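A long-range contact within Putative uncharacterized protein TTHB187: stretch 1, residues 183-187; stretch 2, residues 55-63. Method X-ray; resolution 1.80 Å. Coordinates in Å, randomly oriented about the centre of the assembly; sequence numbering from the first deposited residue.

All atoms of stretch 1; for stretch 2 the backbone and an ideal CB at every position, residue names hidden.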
ATOM      1  N   ALA A 183       9.650   0.185  -9.170  1.00 22.65           N
ATOM      2  CA  ALA A 183       8.571   1.047  -9.662  1.00 26.70           C
ATOM      3  C   ALA A 183       9.100   2.293 -10.358  1.00 24.47           C
ATOM      4  O   ALA A 183       9.866   3.022  -9.761  1.00 29.15           O
ATOM      5  CB  ALA A 183       7.697   1.463  -8.493  1.00 30.73           C
ATOM      6  N   PRO A 184       8.647   2.549 -11.597  1.00 27.44           N
ATOM      7  CA  PRO A 184       8.909   3.815 -12.294  1.00 31.60           C
ATOM      8  C   PRO A 184       7.849   4.894 -11.945  1.00 29.26           C
ATOM      9  O   PRO A 184       6.729   4.561 -11.617  1.00 32.49           O
ATOM     10  CB  PRO A 184       8.750   3.418 -13.756  1.00 34.09           C
ATOM     11  CG  PRO A 184       7.571   2.385 -13.694  1.00 33.62           C
ATOM     12  CD  PRO A 184       7.779   1.644 -12.389  1.00 28.48           C
ATOM     13  N   LEU A 185       8.191   6.161 -12.077  1.00 28.40           N
ATOM     14  CA  LEU A 185       7.200   7.237 -11.965  1.00 31.34           C
ATOM     15  C   LEU A 185       6.462   7.415 -13.293  1.00 28.46           C
ATOM     16  O   LEU A 185       7.059   7.351 -14.362  1.00 28.09           O
ATOM     17  CB  LEU A 185       7.880   8.555 -11.569  1.00 36.77           C
ATOM     18  CG  LEU A 185       6.948   9.729 -11.221  1.00 36.42           C
ATOM     19  CD1 LEU A 185       6.436   9.562  -9.773  1.00 28.76           C
ATOM     20  CD2 LEU A 185       7.651  11.115 -11.430  1.00 33.57           C
ATOM     21  N   PRO A 186       5.157   7.663 -13.227  1.00 21.99           N
ATOM     22  CA  PRO A 186       4.411   7.944 -14.472  1.00 28.56           C
ATOM     23  C   PRO A 186       4.890   9.240 -15.131  1.00 30.25           C
ATOM     24  O   PRO A 186       5.223  10.181 -14.432  1.00 32.27           O
ATOM     25  CB  PRO A 186       2.973   8.129 -13.990  1.00 28.75           C
ATOM     26  CG  PRO A 186       2.919   7.322 -12.711  1.00 27.82           C
ATOM     27  CD  PRO A 186       4.275   7.482 -12.070  1.00 24.05           C
ATOM     28  N   PRO A 187       4.882   9.295 -16.457  1.00 31.59           N
ATOM     29  CA  PRO A 187       5.240  10.531 -17.182  1.00 40.69           C
ATOM     30  C   PRO A 187       4.254  11.678 -16.922  1.00 44.51           C
ATOM     31  O   PRO A 187       3.108  11.400 -16.525  1.00 42.82           O
ATOM     32  CB  PRO A 187       5.176  10.103 -18.662  1.00 46.49           C
ATOM     33  CG  PRO A 187       5.254   8.624 -18.652  1.00 50.80           C
ATOM     34  CD  PRO A 187       4.598   8.179 -17.371  1.00 41.14           C
ATOM     35  N   UNK A  55      -3.926   4.202 -17.682  1.00 19.07           N
ATOM     36  CA  UNK A  55      -4.140   5.108 -16.542  1.00 18.93           C
ATOM     37  C   UNK A  55      -2.876   5.918 -16.278  1.00 27.09           C
ATOM     38  O   UNK A  55      -2.927   7.104 -15.911  1.00 26.07           O
ATOM     39  CB  UNK A  55      -4.540   4.325 -15.290  1.00 18.93           C
ATOM     40  N   UNK A  56      -1.734   5.249 -16.392  1.00 25.17           N
ATOM     41  CA  UNK A  56      -0.479   5.839 -15.907  1.00 23.07           C
ATOM     42  C   UNK A  56       0.538   6.196 -17.011  1.00 29.70           C
ATOM     43  O   UNK A  56       1.634   6.673 -16.704  1.00 29.64           O
ATOM     44  CB  UNK A  56       0.178   4.866 -14.926  1.00 23.07           C
ATOM     45  N   UNK A  57       0.163   5.977 -18.274  1.00 27.57           N
ATOM     46  CA  UNK A  57       1.059   6.249 -19.384  1.00 32.78           C
ATOM     47  C   UNK A  57       2.368   5.474 -19.319  1.00 31.44           C
ATOM     48  O   UNK A  57       3.436   5.987 -19.707  1.00 34.58           O
ATOM     49  CB  UNK A  57       1.360   7.748 -19.439  1.00 32.78           C
ATOM     50  N   UNK A  58       2.300   4.228 -18.861  1.00 25.79           N
ATOM     51  CA  UNK A  58       3.490   3.371 -18.771  1.00 27.26           C
ATOM     52  C   UNK A  58       3.261   2.067 -19.522  1.00 31.18           C
ATOM     53  O   UNK A  58       2.114   1.601 -19.622  1.00 29.65           O
ATOM     54  CB  UNK A  58       3.843   3.083 -17.310  1.00 27.26           C
ATOM     55  N   UNK A  59       4.341   1.461 -20.037  1.00 32.46           N
ATOM     56  CA  UNK A  59       4.239   0.072 -20.489  1.00 31.59           C
ATOM     57  C   UNK A  59       3.626  -0.754 -19.365  1.00 31.71           C
ATOM     58  O   UNK A  59       3.832  -0.476 -18.173  1.00 25.70           O
ATOM     59  CB  UNK A  59       5.605  -0.484 -20.896  1.00 31.59           C
ATOM     60  N   UNK A  60       2.855  -1.752 -19.751  1.00 26.23           N
ATOM     61  CA  UNK A  60       2.130  -2.554 -18.787  1.00 31.54           C
ATOM     62  C   UNK A  60       2.975  -3.021 -17.593  1.00 34.23           C
ATOM     63  O   UNK A  60       2.539  -2.893 -16.448  1.00 27.77           O
ATOM     64  CB  UNK A  60       1.539  -3.773 -19.499  1.00 31.54           C
ATOM     65  N   UNK A  61       4.167  -3.573 -17.848  1.00 25.49           N
ATOM     66  CA  UNK A  61       5.011  -4.064 -16.782  1.00 30.05           C
ATOM     67  C   UNK A  61       5.401  -2.970 -15.754  1.00 35.14           C
ATOM     68  O   UNK A  61       5.409  -3.229 -14.547  1.00 30.74           O
ATOM     69  CB  UNK A  61       6.272  -4.680 -17.391  1.00 30.05           C
ATOM     70  N   UNK A  62       5.713  -1.762 -16.232  1.00 28.21           N
ATOM     71  CA  UNK A  62       6.024  -0.646 -15.351  1.00 30.45           C
ATOM     72  C   UNK A  62       4.767  -0.158 -14.639  1.00 26.45           C
ATOM     73  O   UNK A  62       4.825   0.235 -13.477  1.00 22.89           O
ATOM     74  CB  UNK A  62       6.667   0.496 -16.140  1.00 30.45           C
ATOM     75  N   UNK A  63       3.627  -0.184 -15.335  1.00 20.96           N
ATOM     76  CA  UNK A  63       2.371   0.286 -14.752  1.00 17.74           C
ATOM     77  C   UNK A  63       1.980  -0.577 -13.534  1.00 22.24           C
ATOM     78  O   UNK A  63       1.560  -0.056 -12.490  1.00 21.29           O
ATOM     79  CB  UNK A  63       1.259   0.261 -15.802  1.00 17.74           C
TER

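Stretch 1 is an extended segment without regular secondary structure, and it offers stretch 2 the rings of P184, P186 and P187. The prolines lack an amide hydrogen and present mostly apolar ring surface; no hydrogen bond links the two stretches.

Position 55 lies in a helix, and its ideal CB has nothing of stretch 1 within 5.5 Å. The contact sets no preference, and many residues would suit. The deposited residue is D55, whose carboxylate is hydrogen-bonded elsewhere in the structure.

At position 56 CA-to-CB points sideways, yet the ideal CB is 4.3 Å from P186 CG. An apolar or aromatic side chain could use the ring of P186, and several sizes are conceivable. The backbone already takes part, because the carbonyl O of this position lies 3.4 Å from P186 CB and 3.4 Å from P187 CD. The residue is W56, with chi1 in the m well; its CE3 comes to 3.9 Å from P186 CG, which meets the indole obliquely.

Position 57 has phi/psi of 59/37, the first departure from helical angles after the preceding helix. Positive phi by itself favours glycine, with asparagine or aspartate as common alternatives. The ideal CB points toward stretch 1 and would lie 3.9 Å from P187 CD, so a small side chain would not be excluded by that distance. The residue is G57, which touches the proline through its backbone, with G57 O 3.4 Å from P187 CG.

Position 58 has extended angles, -125/152, and a CB directed sideways, 5.2 Å from both P187 CD and P184 CG. That spacing leaves room for a side chain to reach the prolines, and with apolar rings at hand leucine, isoleucine or methionine would all be reasonable. The deposited L58, with chi1 m and chi2 t, brings its end nearer than its CB. L58 CD1 is 3.8 Å from P184 CG and 4.4 Å from P186 CG, and L58 CD2 is 4.0 Å from P187 CD; CD2 also lies 4.1 Å from P184 CG, so the two methyls share P184.

Positions 59, 60 and 61 are out of reach of stretch 1. At 59, the N-cap position right before a helix, phi of -51 is compatible with proline, though serine, threonine or aspartate are also frequent at such sites. It is P59, whose O accepts a hydrogen bond from the backbone N of position 63 at 2.9 Å. The next two positions are helical and could hold many residues; they are E60 and E61, both with chi1 t.

Position 62 is helical, at -71/-36, so its angles do not demand glycine. Its ideal CB, however, would lie only 3.2 Å from P184 CG, a tight approach that makes glycine the comfortable choice. G62 is found here, and its O lies 3.4 Å from P184 CD.

At position 63 the CB points away from stretch 1, leaving the choice open to many helix-compatible residues; the deposited one is A63.

Stretch 2 (55-63) DWGLPEEGA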
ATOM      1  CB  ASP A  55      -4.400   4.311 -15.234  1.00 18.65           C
ATOM      2  CG  ASP A  55      -5.819   3.757 -15.134  1.00 17.54           C
ATOM      3  OD1 ASP A  55      -6.729   4.242 -15.863  1.00 19.63           O
ATOM      4  OD2 ASP A  55      -5.993   2.857 -14.289  1.00 21.83           O
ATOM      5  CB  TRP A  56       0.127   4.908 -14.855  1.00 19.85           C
ATOM      6  CG  TRP A  56      -0.872   4.738 -13.723  1.00 20.34           C
ATOM      7  CD1 TRP A  56      -1.547   3.593 -13.361  1.00 20.60           C
ATOM      8  CD2 TRP A  56      -1.340   5.772 -12.854  1.00 23.41           C
ATOM      9  NE1 TRP A  56      -2.411   3.870 -12.310  1.00 20.62           N
ATOM     10  CE2 TRP A  56      -2.299   5.200 -11.988  1.00 20.88           C
ATOM     11  CE3 TRP A  56      -1.018   7.120 -12.706  1.00 27.39           C
ATOM     12  CZ2 TRP A  56      -2.957   5.962 -10.984  1.00 18.38           C
ATOM     13  CZ3 TRP A  56      -1.661   7.867 -11.717  1.00 27.16           C
ATOM     14  CH2 TRP A  56      -2.623   7.295 -10.887  1.00 21.23           C
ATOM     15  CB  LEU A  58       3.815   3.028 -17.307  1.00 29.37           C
ATOM     16  CG  LEU A  58       4.336   4.142 -16.384  1.00 25.53           C
ATOM     17  CD1 LEU A  58       4.208   3.743 -14.885  1.00 24.54           C
ATOM     18  CD2 LEU A  58       5.776   4.454 -16.760  1.00 28.88           C
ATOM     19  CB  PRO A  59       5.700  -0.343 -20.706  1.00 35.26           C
ATOM     20  CG  PRO A  59       6.420   0.928 -20.954  1.00 41.25           C
ATOM     21  CD  PRO A  59       5.737   1.940 -20.064  1.00 41.56           C
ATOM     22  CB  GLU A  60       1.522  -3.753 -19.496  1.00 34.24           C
ATOM     23  CG  GLU A  60       0.431  -4.376 -18.679  1.00 47.17           C
ATOM     24  CD  GLU A  60      -0.307  -5.436 -19.440  1.00 50.31           C
ATOM     25  OE1 GLU A  60      -1.112  -5.072 -20.338  1.00 51.06           O
ATOM     26  OE2 GLU A  60      -0.057  -6.618 -19.137  1.00 42.84           O
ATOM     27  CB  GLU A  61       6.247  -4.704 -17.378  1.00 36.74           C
ATOM     28  CG  GLU A  61       7.144  -5.355 -16.343  1.00 56.66           C
ATOM     29  CD  GLU A  61       8.044  -6.402 -16.963  1.00 71.01           C
ATOM     30  OE1 GLU A  61       9.209  -6.519 -16.518  1.00 76.73           O
ATOM     31  OE2 GLU A  61       7.578  -7.092 -17.904  1.00 72.48           O
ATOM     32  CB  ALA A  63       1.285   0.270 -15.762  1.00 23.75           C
TER
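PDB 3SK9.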